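Local structure of 457aa long hypothetical protein (Pyrococcus horikoshii, 2CSU) at residues 71-74 with 75-78; 80-83 with 84-88; 216-219 with 220-224; 323-326 with 327-330; 359-362 with 363-367. The protein is of unknown function but combines a Rossmann-like CoA-binding domain with two further domains related to those of the succinyl-CoA ligase family. All coordinates share one frame; numbering follows the deposited sequence.

Interaction 1 of 5, residues 71-74 with 75-78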
loop_
_atom_site.group_PDB
_atom_site.type_symbol
_atom_site.label_atom_id
_atom_site.label_comp_id
_atom_site.label_asym_id
_atom_site.label_seq_id
_atom_site.Cartn_x
_atom_site.Cartn_y
_atom_site.Cartn_z
ATOM N N VAL A 71 19.546 25.894 -12.302
ATOM C CA VAL A 71 20.103 24.869 -11.440
ATOM C C VAL A 71 21.598 25.081 -11.254
ATOM O O VAL A 71 22.411 24.167 -11.335
ATOM C CB VAL A 71 19.811 23.502 -12.058
ATOM C CG1 VAL A 71 20.587 23.342 -13.367
ATOM C CG2 VAL A 71 20.214 22.403 -11.089
ATOM N N VAL A 72 21.949 26.364 -11.061
ATOM C CA VAL A 72 23.322 26.700 -10.723
ATOM C C VAL A 72 23.446 27.031 -9.231
ATOM O O VAL A 72 22.464 27.144 -8.512
ATOM C CB VAL A 72 23.733 27.903 -11.567
ATOM C CG1 VAL A 72 23.761 27.511 -13.042
ATOM C CG2 VAL A 72 22.743 29.034 -11.363
ATOM N N PRO A 73 24.704 27.119 -8.768
ATOM C CA PRO A 73 24.990 27.516 -7.395
ATOM C C PRO A 73 24.353 28.862 -7.019
ATOM O O PRO A 73 24.132 29.740 -7.838
ATOM C CB PRO A 73 26.509 27.565 -7.241
ATOM C CG PRO A 73 27.099 26.704 -8.355
ATOM C CD PRO A 73 25.937 26.783 -9.454
ATOM N N LYS A 74 24.020 28.971 -5.715
ATOM C CA LYS A 74 23.256 30.112 -5.220
ATOM C C LYS A 74 23.789 31.461 -5.716
ATOM O O LYS A 74 23.048 32.317 -6.177
ATOM C CB LYS A 74 23.288 30.054 -3.688
ATOM C CG LYS A 74 22.413 31.121 -3.029
ATOM C CD LYS A 74 23.243 32.121 -2.218
ATOM C CE LYS A 74 22.602 32.456 -0.866
ATOM N NZ LYS A 74 23.112 33.735 -0.368
ATOM N N ARG A 75 25.120 31.656 -5.591
ATOM C CA ARG A 75 25.624 33.009 -5.843
ATOM C C ARG A 75 25.418 33.456 -7.299
ATOM O O ARG A 75 25.523 34.628 -7.638
ATOM C CB ARG A 75 27.113 33.036 -5.495
ATOM C CG ARG A 75 27.947 32.162 -6.433
ATOM C CD ARG A 75 29.425 32.132 -6.029
ATOM N NE ARG A 75 30.201 31.324 -6.972
ATOM C CZ ARG A 75 30.253 29.998 -6.752
ATOM N NH1 ARG A 75 29.612 29.470 -5.722
ATOM N NH2 ARG A 75 30.959 29.216 -7.575
ATOM N N PHE A 76 25.046 32.553 -8.202
ATOM C CA PHE A 76 24.804 32.948 -9.587
ATOM C C PHE A 76 23.336 33.122 -9.973
ATOM O O PHE A 76 23.037 33.660 -11.040
ATOM C CB PHE A 76 25.426 31.934 -10.559
ATOM C CG PHE A 76 26.909 31.761 -10.399
ATOM C CD1 PHE A 76 27.767 32.850 -10.503
ATOM C CD2 PHE A 76 27.449 30.510 -10.140
ATOM C CE1 PHE A 76 29.150 32.694 -10.348
ATOM C CE2 PHE A 76 28.818 30.345 -9.984
ATOM C CZ PHE A 76 29.673 31.446 -10.088
ATOM N N VAL A 77 22.422 32.676 -9.119
ATOM C CA VAL A 77 20.998 32.747 -9.440
ATOM C C VAL A 77 20.449 34.128 -9.803
ATOM O O VAL A 77 19.630 34.254 -10.716
ATOM C CB VAL A 77 20.157 32.131 -8.298
ATOM C CG1 VAL A 77 18.657 32.261 -8.601
ATOM C CG2 VAL A 77 20.534 30.677 -8.128
ATOM N N LYS A 78 20.899 35.168 -9.115
ATOM C CA LYS A 78 20.526 36.553 -9.377
ATOM C C LYS A 78 20.787 36.945 -10.832
ATOM O O LYS A 78 19.884 37.297 -11.579
ATOM C CB LYS A 78 21.331 37.458 -8.442
ATOM C CG LYS A 78 20.458 38.539 -7.800
ATOM C CD LYS A 78 21.234 39.820 -7.499
ATOM C CE LYS A 78 21.655 39.915 -6.028
ATOM N NZ LYS A 78 21.349 41.249 -5.512
HETATM O O HOH W 1 22.349 35.017 -6.670
#
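Pro-73 meets the Phe-76 ring at its edge, near the ring plane, with CD of Pro-73 4.1 Å from CD2 of Phe-76. Arg-75 takes one face of that ring. Its CG stands 3.9 Å above the ring plane, over the centre. In turn, CD2 of Phe-76 lies on one face of the Arg-75 guanidinium, offset toward the rim. CG of Arg-75 is wedged between its backbone N and carbonyl carbon (chi1 66°). From there the extended chain runs out over the ring and brings NH1 of Arg-75 within 3.9 Å of CB of Pro-73. At the root of the ring's side chain, CG2 of Val-72 touches CB of Phe-76 at 4.0 Å, the two side chains at about a right angle. The same methyl reaches toward CG2 of Val-77 at 4.2 Å.

The backbone closes through two bonds to the third residue on. Phe-76 N donates to Pro-73 O at 3.0 Å, and Val-77 N to Lys-74 O at 3.0 Å. A water then spans the next step. It donates to Lys-74 O and accepts from Lys-78 N. The amine of Lys-74 is paired with Glu-109. These turns lie where the loop after strand 67-70 runs into helix 74-87, a strand-to-helix junction of the parallel sheet in a Rossmann-like CoA-binding domain.

Interaction 2 of 5, residues 80-83 with 84-88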
loop_
_atom_site.group_PDB
_atom_site.type_symbol
_atom_site.label_atom_id
_atom_site.label_comp_id
_atom_site.label_asym_id
_atom_site.label_seq_id
_atom_site.Cartn_x
_atom_site.Cartn_y
_atom_site.Cartn_z
ATOM N N THR A 80 21.728 35.150 -13.270
ATOM C CA THR A 80 21.156 34.255 -14.264
ATOM C C THR A 80 19.703 34.656 -14.479
ATOM O O THR A 80 19.206 34.665 -15.605
ATOM C CB THR A 80 21.231 32.774 -13.810
ATOM O OG1 THR A 80 20.642 32.632 -12.509
ATOM C CG2 THR A 80 22.678 32.311 -13.758
ATOM N N LEU A 81 19.020 35.007 -13.396
ATOM C CA LEU A 81 17.630 35.426 -13.501
ATOM C C LEU A 81 17.522 36.677 -14.363
ATOM O O LEU A 81 16.647 36.766 -15.217
ATOM C CB LEU A 81 17.052 35.714 -12.118
ATOM C CG LEU A 81 15.590 36.159 -12.104
ATOM C CD1 LEU A 81 14.700 34.992 -12.506
ATOM C CD2 LEU A 81 15.209 36.630 -10.707
ATOM N N ILE A 82 18.411 37.644 -14.137
ATOM C CA ILE A 82 18.412 38.884 -14.912
ATOM C C ILE A 82 18.679 38.573 -16.387
ATOM O O ILE A 82 18.043 39.144 -17.277
ATOM C CB ILE A 82 19.477 39.884 -14.369
ATOM C CG1 ILE A 82 19.080 40.318 -12.948
ATOM C CG2 ILE A 82 19.593 41.124 -15.293
ATOM C CD1 ILE A 82 20.024 41.314 -12.291
ATOM N N GLN A 83 19.618 37.667 -16.655
ATOM C CA GLN A 83 19.888 37.304 -18.038
ATOM C C GLN A 83 18.588 36.766 -18.664
ATOM O O GLN A 83 18.198 37.183 -19.753
ATOM C CB GLN A 83 21.002 36.256 -18.106
ATOM C CG GLN A 83 22.429 36.851 -18.019
ATOM C CD GLN A 83 23.514 35.782 -17.999
ATOM O OE1 GLN A 83 23.527 34.879 -18.838
ATOM N NE2 GLN A 83 24.429 35.883 -17.044
ATOM N N CYS A 84 17.902 35.858 -17.970
ATOM C CA CYS A 84 16.656 35.329 -18.503
ATOM C C CYS A 84 15.731 36.506 -18.804
ATOM O O CYS A 84 15.038 36.530 -19.826
ATOM C CB CYS A 84 15.995 34.386 -17.501
ATOM S SG CYS A 84 16.855 32.818 -17.262
ATOM N N GLY A 85 15.741 37.491 -17.906
ATOM C CA GLY A 85 14.907 38.662 -18.091
ATOM C C GLY A 85 15.163 39.391 -19.399
ATOM O O GLY A 85 14.225 39.696 -20.143
ATOM N N GLU A 86 16.428 39.678 -19.686
ATOM C CA GLU A 86 16.783 40.386 -20.909
ATOM C C GLU A 86 16.458 39.527 -22.135
ATOM O O GLU A 86 16.072 40.042 -23.197
ATOM C CB GLU A 86 18.269 40.730 -20.883
ATOM C CG GLU A 86 18.743 41.293 -19.542
ATOM C CD GLU A 86 20.247 41.558 -19.496
ATOM O OE1 GLU A 86 21.023 40.727 -20.025
ATOM O OE2 GLU A 86 20.658 42.595 -18.923
ATOM N N LYS A 87 16.591 38.214 -21.971
ATOM C CA LYS A 87 16.371 37.258 -23.054
ATOM C C LYS A 87 14.888 37.134 -23.423
ATOM O O LYS A 87 14.522 36.688 -24.504
ATOM C CB LYS A 87 16.913 35.898 -22.619
ATOM C CG LYS A 87 16.652 34.810 -23.664
ATOM C CD LYS A 87 17.236 35.166 -25.034
ATOM C CE LYS A 87 17.194 33.989 -26.016
ATOM N NZ LYS A 87 17.613 34.439 -27.341
ATOM N N GLY A 88 14.021 37.501 -22.460
ATOM C CA GLY A 88 12.587 37.494 -22.740
ATOM C C GLY A 88 11.917 36.192 -22.292
ATOM O O GLY A 88 10.898 35.762 -22.823
#
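Cys-84 N donates to Thr-80 O at 3.0 Å, the first of four regular helical bonds here. Gly-85 N to Leu-81 O, Glu-86 N to Ile-82 O and Lys-87 N to Gln-83 O follow, each at 2.9 Å. Every carbonyl of 80-83 is thus taken by an amide four residues on. SG of Cys-84 also lies 3.4 Å from Thr-80 O.

The polar side chains find most of their partners outside this turn. The Thr-80 hydroxyl is bonded to the carbonyls of Val-77 and Phe-76. Both ends of the Gln-83 amide are held: OE1 by the Ser-57 hydroxyl, NE2 by Asp-79. This fixes the amide flip. Glu-86 OE1 is in a salt bridge with Lys-59, and Lys-87 NZ bonds to Ile-61 O.

Glu-86 leans back along the helix. Its CG lies anti to its own carbonyl carbon (chi1 -45°) and comes to 3.2 Å from Ile-82 O. Its OE2 then passes CG2 of Ile-82 at 4.1 Å.

The last donor is Gly-88 N. It bonds to Cys-84 O at 3.0 Å and also to Gly-85 O, while the chain turns to positive phi (95°). Two carbonyls of the last turn are satisfied this way. Such an ending is a Schellman motif, and it closes the helix of the beta-alpha-beta crossover from strand 67-70 to strand 91-94.

Interaction 3 of 5, residues 216-219 with 220-224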
loop_
_atom_site.group_PDB
_atom_site.type_symbol
_atom_site.label_atom_id
_atom_site.label_comp_id
_atom_site.label_asym_id
_atom_site.label_seq_id
_atom_site.Cartn_x
_atom_site.Cartn_y
_atom_site.Cartn_z
ATOM N N GLY A 216 -4.397 32.857 2.408
ATOM C CA GLY A 216 -5.505 31.941 2.654
ATOM C C GLY A 216 -6.806 32.434 2.017
ATOM O O GLY A 216 -7.648 31.658 1.584
ATOM N N LYS A 217 -6.975 33.750 1.981
ATOM C CA LYS A 217 -8.174 34.362 1.418
ATOM C C LYS A 217 -8.303 34.075 -0.077
ATOM O O LYS A 217 -9.355 33.640 -0.543
ATOM C CB LYS A 217 -8.136 35.874 1.647
ATOM C CG LYS A 217 -9.255 36.664 0.972
ATOM C CD LYS A 217 -10.628 36.359 1.568
ATOM C CE LYS A 217 -11.753 36.836 0.669
ATOM N NZ LYS A 217 -12.102 35.785 -0.323
ATOM N N LYS A 218 -7.231 34.341 -0.822
ATOM C CA LYS A 218 -7.214 34.122 -2.267
ATOM C C LYS A 218 -7.375 32.631 -2.589
ATOM O O LYS A 218 -8.098 32.251 -3.512
ATOM C CB LYS A 218 -5.899 34.643 -2.850
ATOM C CG LYS A 218 -5.768 34.468 -4.351
ATOM C CD LYS A 218 -4.383 34.896 -4.837
ATOM C CE LYS A 218 -4.235 34.733 -6.354
ATOM N NZ LYS A 218 -2.857 35.077 -6.813
ATOM N N PHE A 219 -6.701 31.797 -1.805
ATOM C CA PHE A 219 -6.750 30.353 -1.975
ATOM C C PHE A 219 -8.182 29.827 -1.882
ATOM O O PHE A 219 -8.672 29.134 -2.784
ATOM C CB PHE A 219 -5.884 29.681 -0.901
ATOM C CG PHE A 219 -5.794 28.184 -1.032
ATOM C CD1 PHE A 219 -4.636 27.583 -1.532
ATOM C CD2 PHE A 219 -6.863 27.369 -0.649
ATOM C CE1 PHE A 219 -4.544 26.188 -1.644
ATOM C CE2 PHE A 219 -6.780 25.965 -0.761
ATOM C CZ PHE A 219 -5.614 25.381 -1.260
HETATM N N MSE A 220 -8.860 30.163 -0.789
HETATM C CA MSE A 220 -10.223 29.695 -0.590
HETATM C C MSE A 220 -11.209 30.151 -1.666
HETATM O O MSE A 220 -12.036 29.362 -2.126
HETATM C CB MSE A 220 -10.727 30.107 0.798
HETATM C CG MSE A 220 -10.188 29.236 1.935
HETATM SE SE MSE A 220 -9.623 27.594 1.389
HETATM C CE MSE A 220 -8.590 27.141 2.714
ATOM N N GLU A 221 -11.118 31.408 -2.084
ATOM C CA GLU A 221 -12.034 31.907 -3.097
ATOM C C GLU A 221 -11.745 31.298 -4.466
ATOM O O GLU A 221 -12.655 31.092 -5.259
ATOM C CB GLU A 221 -11.984 33.436 -3.168
ATOM C CG GLU A 221 -13.085 34.035 -4.043
ATOM C CD GLU A 221 -14.492 33.583 -3.633
ATOM O OE1 GLU A 221 -14.911 33.852 -2.480
ATOM O OE2 GLU A 221 -15.183 32.955 -4.473
ATOM N N VAL A 222 -10.476 31.014 -4.745
ATOM C CA VAL A 222 -10.116 30.384 -6.014
ATOM C C VAL A 222 -10.613 28.934 -5.955
ATOM O O VAL A 222 -11.207 28.428 -6.898
ATOM C CB VAL A 222 -8.578 30.407 -6.241
ATOM C CG1 VAL A 222 -8.168 29.286 -7.176
ATOM C CG2 VAL A 222 -8.159 31.757 -6.840
ATOM N N ALA A 223 -10.375 28.278 -4.828
ATOM C CA ALA A 223 -10.802 26.894 -4.645
ATOM C C ALA A 223 -12.314 26.754 -4.769
ATOM O O ALA A 223 -12.805 25.812 -5.395
ATOM C CB ALA A 223 -10.347 26.379 -3.277
ATOM N N LYS A 224 -13.050 27.693 -4.174
ATOM C CA LYS A 224 -14.501 27.705 -4.223
ATOM C C LYS A 224 -14.991 27.655 -5.663
ATOM O O LYS A 224 -15.940 26.959 -6.000
ATOM C CB LYS A 224 -14.992 28.987 -3.551
ATOM C CG LYS A 224 -16.248 28.756 -2.706
ATOM C CD LYS A 224 -16.967 30.063 -2.364
ATOM C CE LYS A 224 -17.175 30.239 -0.856
ATOM N NZ LYS A 224 -17.428 31.647 -0.558
#
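Met-220 and Phe-219 make a Met-aromatic contact on helix 216-229. The methionine is modelled as selenomethionine. Its SE lies at the ring edge, 4.7 Å from the centroid of the Phe-219 ring and 80° off the ring normal. The nearest ring atom is CD2 of Phe-219, 3.4 Å from SE of Met-220. CE of Met-220 passes the same CD2 at 3.8 Å. The two side chains cross at a slant. Phe-219 has CG anti to its backbone N (chi1 -176°), which sets CG beside the carbonyl carbon, on the side of Met-220 N. Met-220 is bent sharply at chi2 (-22°), near an eclipsed form, and this turns SE in toward the ring.

The helix is the crossover between parallel strands 205-210 and 232-236 in the flavodoxin-like domain. Phe-219 faces that sheet and touches Leu-208 and Ile-210. Met-220 packs on Ala-264 and Phe-265 of helix 258-267.

One turn on, CB of Ala-223 comes to 4.4 Å from CE2 of Phe-219. The backbone bonds are regular, with Met-220 N to Gly-216 O at 3.1 Å and Ala-223 N to Phe-219 O at 2.8 Å.

Lys-217 and Glu-221 run side by side, pointing the same way. NZ of Lys-217 rests 3.7 Å from CB of Glu-221. It stays 4.0 Å from OE1 of Glu-221, beyond a salt bridge. OE1 of Glu-221 also has a long pairing with Lys-224 NZ. Lys-218 reaches off to a salt bridge with Glu-192.

Interaction 4 of 5, residues 323-326 with 327-330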
loop_
_atom_site.group_PDB
_atom_site.type_symbol
_atom_site.label_atom_id
_atom_site.label_comp_id
_atom_site.label_asym_id
_atom_site.label_seq_id
_atom_site.Cartn_x
_atom_site.Cartn_y
_atom_site.Cartn_z
ATOM N N LEU A 323 -31.728 -3.321 -4.198
ATOM C CA LEU A 323 -31.982 -3.798 -5.552
ATOM C C LEU A 323 -33.447 -4.120 -5.826
ATOM O O LEU A 323 -34.236 -4.280 -4.896
ATOM C CB LEU A 323 -31.133 -5.044 -5.819
ATOM C CG LEU A 323 -29.641 -4.937 -5.476
ATOM C CD1 LEU A 323 -28.939 -6.227 -5.852
ATOM C CD2 LEU A 323 -29.025 -3.745 -6.203
ATOM N N GLU A 324 -33.809 -4.201 -7.106
ATOM C CA GLU A 324 -35.179 -4.547 -7.487
ATOM C C GLU A 324 -35.298 -6.066 -7.485
ATOM O O GLU A 324 -34.301 -6.764 -7.689
ATOM C CB GLU A 324 -35.522 -3.994 -8.876
ATOM C CG GLU A 324 -35.785 -2.495 -8.884
ATOM C CD GLU A 324 -36.564 -2.027 -10.102
ATOM O OE1 GLU A 324 -36.138 -2.331 -11.236
ATOM O OE2 GLU A 324 -37.597 -1.345 -9.923
ATOM N N GLU A 325 -36.499 -6.583 -7.241
ATOM C CA GLU A 325 -36.655 -8.033 -7.267
ATOM C C GLU A 325 -36.256 -8.619 -8.624
ATOM O O GLU A 325 -35.623 -9.662 -8.724
ATOM C CB GLU A 325 -38.118 -8.361 -6.967
ATOM C CG GLU A 325 -38.283 -9.169 -5.678
ATOM C CD GLU A 325 -37.705 -10.550 -5.878
ATOM O OE1 GLU A 325 -36.496 -10.699 -5.784
ATOM O OE2 GLU A 325 -38.477 -11.476 -6.128
ATOM N N LYS A 326 -36.691 -7.927 -9.692
ATOM C CA LYS A 326 -36.368 -8.396 -11.035
ATOM C C LYS A 326 -34.872 -8.677 -11.187
ATOM O O LYS A 326 -34.447 -9.681 -11.744
ATOM C CB LYS A 326 -36.798 -7.320 -12.032
ATOM C CG LYS A 326 -38.302 -7.042 -11.977
ATOM C CD LYS A 326 -38.653 -5.643 -12.488
ATOM C CE LYS A 326 -39.697 -4.944 -11.610
ATOM N NZ LYS A 326 -39.329 -3.542 -11.432
ATOM N N THR A 327 -34.062 -7.718 -10.702
ATOM C CA THR A 327 -32.617 -7.885 -10.790
ATOM C C THR A 327 -32.126 -9.003 -9.867
ATOM O O THR A 327 -31.345 -9.864 -10.252
ATOM C CB THR A 327 -31.958 -6.561 -10.403
ATOM O OG1 THR A 327 -32.401 -5.541 -11.300
ATOM C CG2 THR A 327 -30.436 -6.683 -10.506
ATOM N N ILE A 328 -32.647 -9.026 -8.648
ATOM C CA ILE A 328 -32.316 -10.074 -7.689
ATOM C C ILE A 328 -32.669 -11.459 -8.225
ATOM O O ILE A 328 -31.917 -12.416 -8.040
ATOM C CB ILE A 328 -33.073 -9.851 -6.366
ATOM C CG1 ILE A 328 -32.665 -8.508 -5.766
ATOM C CG2 ILE A 328 -32.802 -10.994 -5.396
ATOM C CD1 ILE A 328 -33.543 -8.070 -4.614
ATOM N N GLU A 329 -33.819 -11.561 -8.889
ATOM C CA GLU A 329 -34.272 -12.832 -9.435
ATOM C C GLU A 329 -33.356 -13.382 -10.507
ATOM O O GLU A 329 -33.045 -14.570 -10.501
ATOM C CB GLU A 329 -35.696 -12.716 -9.994
ATOM C CG GLU A 329 -36.780 -12.875 -8.949
ATOM C CD GLU A 329 -38.167 -13.036 -9.556
ATOM O OE1 GLU A 329 -39.138 -13.187 -8.782
ATOM O OE2 GLU A 329 -38.284 -13.013 -10.803
ATOM N N GLU A 330 -32.928 -12.533 -11.434
ATOM C CA GLU A 330 -32.047 -12.994 -12.498
ATOM C C GLU A 330 -30.694 -13.398 -11.925
ATOM O O GLU A 330 -30.070 -14.341 -12.407
ATOM C CB GLU A 330 -31.897 -11.844 -13.512
ATOM C CG GLU A 330 -31.381 -11.952 -14.947
ATOM C CD GLU A 330 -31.568 -10.904 -16.021
ATOM O OE1 GLU A 330 -32.517 -10.153 -16.236
ATOM O OE2 GLU A 330 -30.555 -10.912 -16.704
#
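Ile-328 meets Leu-323, Glu-324 and Glu-325. Its CB lies 3.6 Å from OE1 of Glu-325, and the side chains of Ile-328 and Glu-325 cross at about a right angle. The CG2 branch keeps to the same carboxylate oxygen. The CG1 branch goes the other way. With CG1 anti to the carbonyl carbon (chi1 -61°), it points back past the start of the helix. There CG1 of Ile-328 touches CB of Leu-323 at 3.8 Å and grazes Glu-324 O at 3.1 Å. The tip, CD1, lies 3.4 Å from Glu-324 O.

Nearby, OE2 of Glu-325 is only 3.2 Å from OE1 of Glu-329. The two carboxylate planes stand 82° apart. Two like charges this close would probably favour some proton uptake. The other oxygen, OE1 of Glu-325, has a long, weak ion pair with Arg-332. NZ of Lys-326 makes a salt bridge to OE2 of Glu-324 at 3.2 Å, its hydrogen bond weak.

Ile-328 N donates to Glu-324 O at 3.0 Å. OD2 of Asp-366, just past the end of helix 353-365, bonds to Glu-324 N and to the Thr-327 hydroxyl. Glu-324 is the N-cap of helix 325-334. The apolar pair formed by the residue before it and Ile-328 is a hydrophobic staple.

Interaction 5 of 5, residues 359-362 with 363-367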
loop_
_atom_site.group_PDB
_atom_site.type_symbol
_atom_site.label_atom_id
_atom_site.label_comp_id
_atom_site.label_asym_id
_atom_site.label_seq_id
_atom_site.Cartn_x
_atom_site.Cartn_y
_atom_site.Cartn_z
ATOM N N THR A 359 -23.485 -9.910 -13.889
ATOM C CA THR A 359 -23.810 -9.229 -12.638
ATOM C C THR A 359 -23.594 -7.708 -12.708
ATOM O O THR A 359 -24.416 -6.934 -12.212
ATOM C CB THR A 359 -22.977 -9.800 -11.470
ATOM O OG1 THR A 359 -23.254 -11.201 -11.327
ATOM C CG2 THR A 359 -23.332 -9.092 -10.178
ATOM N N ALA A 360 -22.496 -7.285 -13.325
ATOM C CA ALA A 360 -22.186 -5.860 -13.443
ATOM C C ALA A 360 -23.249 -5.154 -14.283
ATOM O O ALA A 360 -23.715 -4.064 -13.928
ATOM C CB ALA A 360 -20.802 -5.673 -14.064
ATOM N N LYS A 361 -23.626 -5.791 -15.391
ATOM C CA LYS A 361 -24.645 -5.271 -16.298
ATOM C C LYS A 361 -25.949 -5.109 -15.521
ATOM O O LYS A 361 -26.567 -4.038 -15.522
ATOM C CB LYS A 361 -24.836 -6.252 -17.466
ATOM C CG LYS A 361 -25.889 -5.849 -18.496
ATOM C CD LYS A 361 -25.761 -6.692 -19.780
ATOM C CE LYS A 361 -27.110 -6.885 -20.473
ATOM N NZ LYS A 361 -27.016 -7.720 -21.715
ATOM N N LEU A 362 -26.351 -6.178 -14.846
ATOM C CA LEU A 362 -27.565 -6.179 -14.049
ATOM C C LEU A 362 -27.554 -5.112 -12.962
ATOM O O LEU A 362 -28.559 -4.433 -12.750
ATOM C CB LEU A 362 -27.773 -7.555 -13.405
ATOM C CG LEU A 362 -28.393 -8.647 -14.276
ATOM C CD1 LEU A 362 -28.166 -10.016 -13.657
ATOM C CD2 LEU A 362 -29.879 -8.353 -14.432
ATOM N N LEU A 363 -26.432 -4.976 -12.254
ATOM C CA LEU A 363 -26.343 -3.971 -11.197
ATOM C C LEU A 363 -26.355 -2.553 -11.765
ATOM O O LEU A 363 -27.018 -1.673 -11.217
ATOM C CB LEU A 363 -25.087 -4.180 -10.345
ATOM C CG LEU A 363 -25.110 -5.383 -9.406
ATOM C CD1 LEU A 363 -23.735 -5.574 -8.775
ATOM C CD2 LEU A 363 -26.176 -5.171 -8.347
ATOM N N LEU A 364 -25.628 -2.336 -12.858
ATOM C CA LEU A 364 -25.582 -1.015 -13.488
ATOM C C LEU A 364 -26.923 -0.625 -14.121
ATOM O O LEU A 364 -27.168 0.546 -14.400
ATOM C CB LEU A 364 -24.484 -0.970 -14.560
ATOM C CG LEU A 364 -23.015 -0.978 -14.115
ATOM C CD1 LEU A 364 -22.124 -1.176 -15.318
ATOM C CD2 LEU A 364 -22.665 0.324 -13.411
ATOM N N GLN A 365 -27.788 -1.608 -14.355
ATOM C CA GLN A 365 -29.089 -1.337 -14.959
ATOM C C GLN A 365 -30.167 -1.104 -13.907
ATOM O O GLN A 365 -31.216 -0.512 -14.191
ATOM C CB GLN A 365 -29.497 -2.489 -15.885
ATOM C CG GLN A 365 -28.952 -2.357 -17.299
ATOM C CD GLN A 365 -29.175 -3.606 -18.146
ATOM O OE1 GLN A 365 -28.672 -3.701 -19.265
ATOM N NE2 GLN A 365 -29.927 -4.572 -17.610
ATOM N N ASP A 366 -29.912 -1.571 -12.690
ATOM C CA ASP A 366 -30.875 -1.382 -11.618
ATOM C C ASP A 366 -30.969 0.114 -11.365
ATOM O O ASP A 366 -29.962 0.788 -11.146
ATOM C CB ASP A 366 -30.429 -2.114 -10.353
ATOM C CG ASP A 366 -31.549 -2.266 -9.341
ATOM O OD1 ASP A 366 -31.887 -1.273 -8.669
ATOM O OD2 ASP A 366 -32.098 -3.385 -9.222
ATOM N N PRO A 367 -32.191 0.658 -11.404
ATOM C CA PRO A 367 -32.430 2.086 -11.185
ATOM C C PRO A 367 -32.042 2.612 -9.807
ATOM O O PRO A 367 -31.991 3.821 -9.605
ATOM C CB PRO A 367 -33.928 2.223 -11.446
ATOM C CG PRO A 367 -34.457 0.892 -10.957
ATOM C CD PRO A 367 -33.463 -0.069 -11.568
#
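Leu-363 lies beside Thr-359, both side chains pointing the same way. CD1 of Leu-363 touches CG2 of Thr-359 at 3.8 Å. CG of Leu-363, anti to the carbonyl carbon (chi1 -72°), comes to 3.3 Å from Thr-359 O. The same carbonyl receives Leu-363 N at 2.8 Å. Beyond the turn, Leu-363 packs on Ala-297 and Met-299 of strand 295-300.

Leu-364 repeats the contacts with the carbonyl four residues back. Its N donates to Ala-360 O at 2.8 Å, and its CG leans on that same oxygen. Its side chain goes to Val-397 of helix 388-400.

At Gln-365 the bonding weakens. Its N is shared between Lys-361 O and Leu-362 O, and both bonds are weak. The extended side chain runs alongside Lys-361, pointing the same way. OE1 of Gln-365 lies 3.6 Å from CG of Lys-361 and 3.7 Å from its CE. This is contact with the aliphatic part of the lysine, whose NZ bonds to the Tyr-357 hydroxyl.

Asp-366 leaves the helix. Its N makes a weak bond to Leu-362 O at 3.2 Å. Its OD1 accepts from Asn-368 N, an Asx turn, while OD2 serves the start of helix 325-334.

The chemistry thus changes along the segment. Near-straight bonds keep the inner turn of helix 353-365 regular, and its buried apolar groups pack on strand 295-300 and helix 388-400. The weak, shared bonds at 365-366 accompany the end of the helix, where the Asp-366 carboxylate takes over as acceptor.

How the interactions relate
From the N terminus the five contacts follow in series. None nests within or crosses another, and each closes just one helical turn or helix end. Interactions 1 and 2 lie at the start and end of helix 74-87, in the crossover between strands 67-70 and 91-94. They touch where CG2 of Val-72 meets CG2 of Thr-80 at 4.1 Å. Interaction 3 stands alone in the next domain, on helix 216-229, about 32 Å between centres from interaction 2. Interactions 4 and 5 belong to the ligase-CoA domain on the far side of the chain's centre. Their centres are about 10 Å apart, and they tie the start of helix 325-334 to the end of helix 353-365.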